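Local coordinates for telomeric DNA-binding factor trf1 (Schizosaccharomyces pombe, PDB 6K5S), which probably binds telomeric DNA repeats as a member of the telomere repeat binding factor family, at residues A[51-56]-A[86-91]; A[66-71]-A[77-82]; A[191-196]-A[204-209]. All blocks are in the same frame, centred on the assembly; numbering follows the deposited sequence.

Contact 1. Residues A[51-56]-A[86-91]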
loop_
_atom_site.group_PDB
_atom_site.type_symbol
_atom_site.label_atom_id
_atom_site.label_comp_id
_atom_site.label_asym_id
_atom_site.label_seq_id
_atom_site.Cartn_x
_atom_site.Cartn_y
_atom_site.Cartn_z
ATOM N N ASN A 51 0.610 1.227 9.242
ATOM C CA ASN A 51 -0.818 0.962 9.072
ATOM C C ASN A 51 -1.114 0.384 7.697
ATOM O O ASN A 51 -1.953 -0.517 7.557
ATOM C CB ASN A 51 -1.628 2.239 9.288
ATOM C CG ASN A 51 -1.715 2.628 10.754
ATOM O OD1 ASN A 51 -1.429 1.817 11.636
ATOM N ND2 ASN A 51 -2.121 3.867 11.019
ATOM N N MET A 52 -0.448 0.892 6.660
ATOM C CA MET A 52 -0.633 0.289 5.344
ATOM C C MET A 52 -0.027 -1.108 5.320
ATOM O O MET A 52 -0.607 -2.026 4.729
ATOM C CB MET A 52 -0.030 1.170 4.243
ATOM C CG MET A 52 -0.940 2.376 3.799
ATOM S SD MET A 52 -0.129 3.475 2.580
ATOM C CE MET A 52 1.256 3.963 3.551
ATOM N N PHE A 53 1.112 -1.291 5.991
ATOM C CA PHE A 53 1.773 -2.591 5.973
ATOM C C PHE A 53 0.907 -3.646 6.650
ATOM O O PHE A 53 0.713 -4.739 6.116
ATOM C CB PHE A 53 3.144 -2.515 6.633
ATOM C CG PHE A 53 3.953 -3.785 6.500
ATOM C CD1 PHE A 53 4.395 -4.213 5.251
ATOM C CD2 PHE A 53 4.263 -4.550 7.610
ATOM C CE1 PHE A 53 5.146 -5.377 5.127
ATOM C CE2 PHE A 53 4.994 -5.712 7.494
ATOM C CZ PHE A 53 5.440 -6.127 6.239
ATOM N N ARG A 54 0.333 -3.311 7.806
ATOM C CA ARG A 54 -0.585 -4.229 8.466
ATOM C C ARG A 54 -1.732 -4.653 7.546
ATOM O O ARG A 54 -2.106 -5.833 7.515
ATOM C CB ARG A 54 -1.123 -3.587 9.746
ATOM C CG ARG A 54 -0.223 -3.729 10.946
ATOM C CD ARG A 54 -0.784 -2.966 12.192
ATOM N NE ARG A 54 0.326 -2.462 12.989
ATOM C CZ ARG A 54 0.635 -1.179 13.197
ATOM N NH1 ARG A 54 -0.115 -0.191 12.712
ATOM N NH2 ARG A 54 1.703 -0.887 13.929
ATOM N N MET A 55 -2.296 -3.716 6.781
ATOM C CA MET A 55 -3.383 -4.064 5.867
ATOM C C MET A 55 -2.900 -4.988 4.757
ATOM O O MET A 55 -3.574 -5.970 4.430
ATOM C CB MET A 55 -4.012 -2.808 5.246
ATOM C CG MET A 55 -4.744 -1.866 6.208
ATOM S SD MET A 55 -5.685 -0.689 5.201
ATOM C CE MET A 55 -6.514 -1.917 4.180
ATOM N N VAL A 56 -1.744 -4.685 4.150
ATOM C CA VAL A 56 -1.277 -5.521 3.044
ATOM C C VAL A 56 -0.851 -6.891 3.564
ATOM O O VAL A 56 -1.120 -7.910 2.925
ATOM C CB VAL A 56 -0.156 -4.826 2.246
ATOM C CG1 VAL A 56 1.107 -4.750 3.014
ATOM C CG2 VAL A 56 0.121 -5.574 0.926
ATOM N N ASN A 86 9.079 -10.842 5.073
ATOM C CA ASN A 86 9.298 -11.574 6.310
ATOM C C ASN A 86 10.391 -10.938 7.163
ATOM O O ASN A 86 10.261 -10.882 8.391
ATOM C CB ASN A 86 9.609 -13.044 5.993
ATOM C CG ASN A 86 8.329 -13.845 5.698
ATOM O OD1 ASN A 86 7.227 -13.400 6.035
ATOM N ND2 ASN A 86 8.468 -15.015 5.075
ATOM N N LEU A 87 11.463 -10.431 6.540
ATOM C CA LEU A 87 12.459 -9.671 7.294
ATOM C C LEU A 87 11.865 -8.412 7.911
ATOM O O LEU A 87 12.159 -8.081 9.071
ATOM C CB LEU A 87 13.645 -9.298 6.396
ATOM C CG LEU A 87 14.527 -10.522 6.150
ATOM C CD1 LEU A 87 15.234 -10.420 4.812
ATOM C CD2 LEU A 87 15.508 -10.651 7.310
ATOM N N ALA A 88 11.045 -7.683 7.147
ATOM C CA ALA A 88 10.449 -6.466 7.684
ATOM C C ALA A 88 9.529 -6.795 8.847
ATOM O O ALA A 88 9.519 -6.085 9.864
ATOM C CB ALA A 88 9.701 -5.709 6.581
ATOM N N ILE A 89 8.759 -7.886 8.715
ATOM C CA ILE A 89 7.877 -8.342 9.795
ATOM C C ILE A 89 8.686 -8.666 11.044
ATOM O O ILE A 89 8.301 -8.306 12.159
ATOM C CB ILE A 89 7.056 -9.564 9.338
ATOM C CG1 ILE A 89 5.973 -9.149 8.341
ATOM C CG2 ILE A 89 6.371 -10.266 10.541
ATOM C CD1 ILE A 89 5.360 -10.366 7.611
ATOM N N PHE A 90 9.801 -9.387 10.878
ATOM C CA PHE A 90 10.603 -9.785 12.032
ATOM C C PHE A 90 11.180 -8.565 12.738
ATOM O O PHE A 90 11.122 -8.464 13.975
ATOM C CB PHE A 90 11.719 -10.724 11.590
ATOM C CG PHE A 90 12.352 -11.488 12.716
ATOM C CD1 PHE A 90 13.317 -10.888 13.520
ATOM C CD2 PHE A 90 12.002 -12.814 12.962
ATOM C CE1 PHE A 90 13.913 -11.591 14.554
ATOM C CE2 PHE A 90 12.595 -13.517 14.007
ATOM C CZ PHE A 90 13.553 -12.903 14.793
ATOM N N LEU A 91 11.710 -7.613 11.963
ATOM C CA LEU A 91 12.313 -6.422 12.545
ATOM C C LEU A 91 11.261 -5.542 13.206
ATOM O O LEU A 91 11.507 -4.968 14.277
ATOM C CB LEU A 91 13.087 -5.661 11.464
ATOM C CG LEU A 91 13.971 -4.493 11.898
ATOM C CD1 LEU A 91 14.920 -4.927 13.021
ATOM C CD2 LEU A 91 14.741 -3.971 10.704
#
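Phe53 overlaps Ile89 with the far end of its ring, where CE2 and CZ lie equally close to the Ile89 CG1 methylene, both at 3.7 Å. CG1 comes to the ring edge, near the ring plane, so the phenyl presents its rim and not a face to the isoleucine, and the two side chains cross at about a right angle. With CG anti to the backbone N (chi1 -173°), the ring is carried across to Ile89. A chi1 of -73° puts Ile89 CG1 anti to its own carbonyl carbon and brings this branch to the ring, while CD1 continues beyond it, farther from the phenyl carbons. A looser apolar touch comes from Ala88, whose CB stands obliquely 4.3 Å from Phe53 CZ. The helices meet through one residue of 51-56: Phe53 alone touches 86-91, the closest CA atoms, those of Phe53 and Ile89, are still 9.2 Å apart, and the two segments bury only 106 Å² together. All three touching residues are buried. In this all-helical TRF-family domain the contact joins helix 41-60 to helix 76-94, with Ser17 and Ile20 of helix 10-24 also packing on Phe53, and Phe65 and Ile100 from loops on Ile89. Elsewhere on 51-56, Met52, Met55 and Val56 pack on helix 41-60 of the second subunit, where Met55 meets Met55 of that chain, consistent with the helical dimerisation domain of TRF proteins.

Contact 2. Residues A[66-71]-A[77-82]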
loop_
_atom_site.group_PDB
_atom_site.type_symbol
_atom_site.label_atom_id
_atom_site.label_comp_id
_atom_site.label_asym_id
_atom_site.label_seq_id
_atom_site.Cartn_x
_atom_site.Cartn_y
_atom_site.Cartn_z
ATOM N N ILE A 66 4.739 -14.792 6.201
ATOM C CA ILE A 66 4.209 -15.117 4.878
ATOM C C ILE A 66 4.942 -16.327 4.334
ATOM O O ILE A 66 6.180 -16.322 4.231
ATOM C CB ILE A 66 4.359 -13.938 3.914
ATOM C CG1 ILE A 66 3.720 -12.698 4.510
ATOM C CG2 ILE A 66 3.736 -14.275 2.525
ATOM C CD1 ILE A 66 3.903 -11.500 3.643
ATOM N N TYR A 67 4.178 -17.344 3.943
ATOM C CA TYR A 67 4.739 -18.598 3.458
ATOM C C TYR A 67 4.402 -18.682 1.973
ATOM O O TYR A 67 3.266 -18.988 1.607
ATOM C CB TYR A 67 4.187 -19.757 4.271
ATOM C CG TYR A 67 4.403 -19.578 5.763
ATOM C CD1 TYR A 67 5.676 -19.620 6.305
ATOM C CD2 TYR A 67 3.332 -19.355 6.624
ATOM C CE1 TYR A 67 5.885 -19.448 7.668
ATOM C CE2 TYR A 67 3.525 -19.186 7.992
ATOM C CZ TYR A 67 4.804 -19.239 8.511
ATOM O OH TYR A 67 5.000 -19.080 9.878
ATOM N N SER A 68 5.380 -18.352 1.123
ATOM C CA SER A 68 5.067 -18.114 -0.284
ATOM C C SER A 68 4.502 -19.368 -0.931
ATOM O O SER A 68 3.543 -19.295 -1.705
ATOM C CB SER A 68 6.302 -17.599 -1.045
ATOM O OG SER A 68 7.455 -18.424 -0.886
ATOM N N SER A 69 5.061 -20.532 -0.599
ATOM C CA SER A 69 4.543 -21.775 -1.156
ATOM C C SER A 69 3.088 -22.001 -0.744
ATOM O O SER A 69 2.260 -22.421 -1.569
ATOM C CB SER A 69 5.428 -22.945 -0.722
ATOM O OG SER A 69 5.458 -23.054 0.690
ATOM N N ALA A 70 2.746 -21.675 0.509
ATOM C CA ALA A 70 1.398 -21.943 1.010
ATOM C C ALA A 70 0.346 -21.096 0.317
ATOM O O ALA A 70 -0.823 -21.493 0.266
ATOM C CB ALA A 70 1.315 -21.701 2.519
ATOM N N ILE A 71 0.720 -19.925 -0.198
ATOM C CA ILE A 71 -0.216 -19.039 -0.873
ATOM C C ILE A 71 0.033 -18.978 -2.383
ATOM O O ILE A 71 -0.480 -18.075 -3.054
ATOM C CB ILE A 71 -0.187 -17.632 -0.260
ATOM C CG1 ILE A 71 1.251 -17.103 -0.229
ATOM C CG2 ILE A 71 -0.723 -17.644 1.157
ATOM C CD1 ILE A 71 1.332 -15.661 0.235
ATOM N N SER A 77 10.299 -12.946 -8.550
ATOM C CA SER A 77 10.083 -11.642 -7.930
ATOM C C SER A 77 9.088 -11.734 -6.778
ATOM O O SER A 77 9.264 -11.064 -5.753
ATOM C CB SER A 77 9.608 -10.638 -8.980
ATOM O OG SER A 77 8.301 -10.975 -9.397
ATOM N N GLN A 78 8.050 -12.572 -6.922
ATOM C CA GLN A 78 7.111 -12.793 -5.829
ATOM C C GLN A 78 7.803 -13.377 -4.607
ATOM O O GLN A 78 7.554 -12.943 -3.475
ATOM C CB GLN A 78 5.989 -13.724 -6.269
ATOM C CG GLN A 78 5.052 -13.122 -7.270
ATOM C CD GLN A 78 4.160 -14.148 -7.932
ATOM O OE1 GLN A 78 4.323 -15.368 -7.745
ATOM N NE2 GLN A 78 3.228 -13.662 -8.747
ATOM N N ARG A 79 8.663 -14.373 -4.813
ATOM C CA ARG A 79 9.321 -15.012 -3.683
ATOM C C ARG A 79 10.374 -14.100 -3.072
ATOM O O ARG A 79 10.521 -14.053 -1.844
ATOM C CB ARG A 79 9.910 -16.350 -4.119
ATOM C CG ARG A 79 8.808 -17.371 -4.358
ATOM C CD ARG A 79 9.247 -18.485 -5.249
ATOM N NE ARG A 79 10.618 -18.852 -4.944
ATOM C CZ ARG A 79 10.946 -19.728 -4.008
ATOM N NH1 ARG A 79 12.227 -20.007 -3.789
ATOM N NH2 ARG A 79 9.984 -20.329 -3.302
ATOM N N SER A 80 11.083 -13.331 -3.898
ATOM C CA SER A 80 12.038 -12.368 -3.353
ATOM C C SER A 80 11.328 -11.314 -2.513
ATOM O O SER A 80 11.838 -10.878 -1.469
ATOM C CB SER A 80 12.814 -11.717 -4.494
ATOM O OG SER A 80 13.596 -10.640 -4.031
ATOM N N THR A 81 10.133 -10.908 -2.946
ATOM C CA THR A 81 9.357 -9.922 -2.197
ATOM C C THR A 81 8.829 -10.500 -0.892
ATOM O O THR A 81 8.815 -9.810 0.129
ATOM C CB THR A 81 8.192 -9.402 -3.041
ATOM O OG1 THR A 81 8.718 -8.740 -4.187
ATOM C CG2 THR A 81 7.368 -8.419 -2.272
ATOM N N THR A 82 8.352 -11.749 -0.896
ATOM C CA THR A 82 7.867 -12.266 0.377
ATOM C C THR A 82 9.020 -12.475 1.347
ATOM O O THR A 82 8.843 -12.307 2.562
ATOM C CB THR A 82 7.058 -13.560 0.208
ATOM O OG1 THR A 82 7.843 -14.556 -0.450
ATOM C CG2 THR A 82 5.794 -13.289 -0.572
HETATM O O HOH W 1 7.246 -20.178 -3.298
#
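Ser68 and Thr82 meet where, in this all-helical TRF-family domain, the loop joining helix 41-60 to helix 76-94 folds back along the first turns of the latter. The van der Waals contacts come first. Ser68 CB lies 3.5 Å from Thr82 OG1, and deeper in the fold Ile66 CG2 packs on Thr82 CG2 at 3.8 Å, methyl against methyl. Leu13 of helix 10-24 and Tyr60 of helix 41-60 also touch Ile66. The second kind of interaction is a water bridge at the more exposed end. One water is hydrogen-bonded to Ser68 OG at 3.0 Å and accepts from Arg79 NH2 at 2.7 Å, lying in the guanidinium plane at its edge. It links two groups whose own atoms, Ser68 OG and Arg79 NH2, are 4.0 Å apart, too far for a direct bond. Arg79 bends at chi3, and its CG methylene also passes 3.9 Å from Ser68 OG. The third kind is internal to the helix: OG1 of Thr82 sits between the backbone N and the carbonyl carbon (chi1 57°), from where it donates to Arg79 O at 3.1 Å, well off the C=O axis (110°) and tilted 29° out of the carbonyl plane.

Contact 3. Residues A[191-196]-A[204-209]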
loop_
_atom_site.group_PDB
_atom_site.type_symbol
_atom_site.label_atom_id
_atom_site.label_comp_id
_atom_site.label_asym_id
_atom_site.label_seq_id
_atom_site.Cartn_x
_atom_site.Cartn_y
_atom_site.Cartn_z
ATOM N N GLU A 191 22.897 -24.608 29.059
ATOM C CA GLU A 191 23.428 -24.935 30.377
ATOM C C GLU A 191 23.710 -23.673 31.180
ATOM O O GLU A 191 23.327 -23.574 32.352
ATOM C CB GLU A 191 24.696 -25.781 30.226
ATOM C CG GLU A 191 25.603 -25.793 31.463
ATOM C CD GLU A 191 26.485 -27.033 31.525
ATOM O OE1 GLU A 191 26.679 -27.672 30.465
ATOM O OE2 GLU A 191 26.980 -27.369 32.627
ATOM N N ARG A 192 24.386 -22.690 30.573
ATOM C CA ARG A 192 24.632 -21.437 31.282
ATOM C C ARG A 192 23.326 -20.808 31.747
ATOM O O ARG A 192 23.238 -20.288 32.869
ATOM C CB ARG A 192 25.411 -20.463 30.399
ATOM C CG ARG A 192 25.350 -19.028 30.905
ATOM C CD ARG A 192 26.525 -18.195 30.446
ATOM N NE ARG A 192 27.670 -18.372 31.328
ATOM C CZ ARG A 192 28.665 -19.209 31.070
ATOM N NH1 ARG A 192 29.675 -19.321 31.918
ATOM N NH2 ARG A 192 28.640 -19.935 29.957
ATOM N N LEU A 193 22.289 -20.870 30.910
ATOM C CA LEU A 193 21.026 -20.250 31.282
ATOM C C LEU A 193 20.359 -21.009 32.422
ATOM O O LEU A 193 19.800 -20.393 33.339
ATOM C CB LEU A 193 20.103 -20.171 30.058
ATOM C CG LEU A 193 20.484 -19.099 29.027
ATOM C CD1 LEU A 193 19.587 -19.208 27.813
ATOM C CD2 LEU A 193 20.446 -17.682 29.586
ATOM N N ALA A 194 20.412 -22.347 32.389
ATOM C CA ALA A 194 19.709 -23.125 33.402
ATOM C C ALA A 194 20.382 -22.985 34.764
ATOM O O ALA A 194 19.702 -22.867 35.789
ATOM C CB ALA A 194 19.634 -24.593 32.982
ATOM N N ASN A 195 21.707 -22.966 34.786
ATOM C CA ASN A 195 22.497 -22.903 36.013
ATOM C C ASN A 195 22.790 -21.485 36.493
ATOM O O ASN A 195 23.448 -21.329 37.527
ATOM C CB ASN A 195 23.825 -23.634 35.815
ATOM C CG ASN A 195 23.635 -25.088 35.462
ATOM O OD1 ASN A 195 24.294 -25.615 34.566
ATOM N ND2 ASN A 195 22.724 -25.743 36.162
ATOM N N PHE A 196 22.336 -20.454 35.781
ATOM C CA PHE A 196 22.625 -19.092 36.213
ATOM C C PHE A 196 21.816 -18.725 37.447
ATOM O O PHE A 196 20.670 -19.142 37.616
ATOM C CB PHE A 196 22.327 -18.070 35.120
ATOM C CG PHE A 196 22.838 -16.688 35.449
ATOM C CD1 PHE A 196 24.136 -16.330 35.133
ATOM C CD2 PHE A 196 22.032 -15.769 36.103
ATOM C CE1 PHE A 196 24.618 -15.071 35.434
ATOM C CE2 PHE A 196 22.510 -14.512 36.409
ATOM C CZ PHE A 196 23.803 -14.161 36.076
ATOM N N GLU A 204 20.200 -8.321 32.657
ATOM C CA GLU A 204 21.373 -7.460 32.707
ATOM C C GLU A 204 22.551 -8.136 32.022
ATOM O O GLU A 204 23.340 -7.481 31.335
ATOM C CB GLU A 204 21.701 -7.096 34.155
ATOM C CG GLU A 204 20.607 -6.274 34.835
ATOM C CD GLU A 204 21.059 -5.663 36.150
ATOM O OE1 GLU A 204 20.240 -5.583 37.098
ATOM O OE2 GLU A 204 22.243 -5.275 36.241
ATOM N N VAL A 205 22.648 -9.460 32.160
ATOM C CA VAL A 205 23.722 -10.233 31.541
ATOM C C VAL A 205 23.556 -10.303 30.022
ATOM O O VAL A 205 24.537 -10.254 29.268
ATOM C CB VAL A 205 23.742 -11.638 32.171
ATOM C CG1 VAL A 205 24.505 -12.567 31.323
ATOM C CG2 VAL A 205 24.319 -11.587 33.575
ATOM N N TYR A 206 22.323 -10.472 29.544
ATOM C CA TYR A 206 22.029 -10.486 28.114
ATOM C C TYR A 206 21.030 -9.364 27.861
ATOM O O TYR A 206 19.823 -9.616 27.696
ATOM C CB TYR A 206 21.495 -11.849 27.669
ATOM C CG TYR A 206 22.451 -13.001 27.921
ATOM C CD1 TYR A 206 23.534 -13.237 27.084
ATOM C CD2 TYR A 206 22.250 -13.860 28.990
ATOM C CE1 TYR A 206 24.396 -14.303 27.311
ATOM C CE2 TYR A 206 23.100 -14.920 29.229
ATOM C CZ TYR A 206 24.175 -15.134 28.396
ATOM O OH TYR A 206 25.008 -16.199 28.661
ATOM N N PRO A 207 21.493 -8.108 27.851
ATOM C CA PRO A 207 20.568 -6.977 27.739
ATOM C C PRO A 207 19.849 -6.961 26.398
ATOM O O PRO A 207 20.399 -7.336 25.359
ATOM C CB PRO A 207 21.483 -5.752 27.894
ATOM C CG PRO A 207 22.815 -6.218 27.396
ATOM C CD PRO A 207 22.903 -7.670 27.841
ATOM N N TRP A 208 18.590 -6.520 26.442
ATOM C CA TRP A 208 17.789 -6.435 25.225
ATOM C C TRP A 208 18.428 -5.494 24.211
ATOM O O TRP A 208 18.571 -5.836 23.029
ATOM C CB TRP A 208 16.379 -5.978 25.579
ATOM C CG TRP A 208 15.477 -5.775 24.410
ATOM C CD1 TRP A 208 14.968 -4.594 23.967
ATOM C CD2 TRP A 208 14.948 -6.790 23.552
ATOM N NE1 TRP A 208 14.147 -4.809 22.876
ATOM C CE2 TRP A 208 14.119 -6.153 22.606
ATOM C CE3 TRP A 208 15.107 -8.176 23.486
ATOM C CZ2 TRP A 208 13.445 -6.857 21.608
ATOM C CZ3 TRP A 208 14.427 -8.881 22.513
ATOM C CH2 TRP A 208 13.616 -8.220 21.575
ATOM N N GLY A 209 18.845 -4.313 24.667
ATOM C CA GLY A 209 19.449 -3.347 23.761
ATOM C C GLY A 209 20.581 -3.935 22.947
ATOM O O GLY A 209 20.710 -3.659 21.752
#
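Arg192 meets Tyr206 through its aliphatic chain: CD lies 3.1 Å from Tyr206 OH, near the ring plane at the phenol edge, and CG is 3.6 Å from the same oxygen. The chain crosses the tyrosine at about a right angle and then bends at chi3, leaving the guanidinium and ring planes 65° apart, which rules out a parallel stack. One residue on, Leu193 brings its CD2 methyl near the same ring. This CD2 sits 3.8 Å from Tyr206 CE2, approaching obliquely, and Leu193 is the buried member of the contact, also packed by Thr133 and Tyr136 of helix 122-141 and by Leu151. The setting, within the all-helical TRF-family domain, is the connection from helix 177-195 to helix 208-222, interrupted by the short helix 202-205; Tyr206 leaves helical geometry just before Pro207 takes the N-cap position of helix 208-222. Gln199 NE2, in the loop after helix 177-195, hydrogen-bonds both Leu193 O and Phe196 O. At Phe196, CG is anti to the backbone N (chi1 -170°), and the ring is carried to Val205, which comes from the opposite direction and brings CG2 to 3.6 Å from Phe196 CZ. The other valine methyl, CG1, lies 3.4 Å above the plane of the Tyr206 ring, offset toward its rim.

In the fold
Contacts 1 and 2 share helix 76-94 and adjoin one another: their centres are about 14 Å apart, Asn86 ND2 lies 2.8 Å from Ile66 O in a probable hydrogen bond, and Ile89 CD1 packs on Ile66 CG1. Contact 3 uses other helices on the opposite side of the chain's centre, with its centre about 30 and 35 Å from those of contacts 1 and 2. The chemistry varies with burial. Contact 1, in the core, is wholly apolar; contact 2, partly buried, grades from methyl packing to a water-bridged serine and arginine; contact 3, at the surface, mixes aromatic and aliphatic packing with the carbon chain of an arginine. Contact 1 alone borders the second subunit.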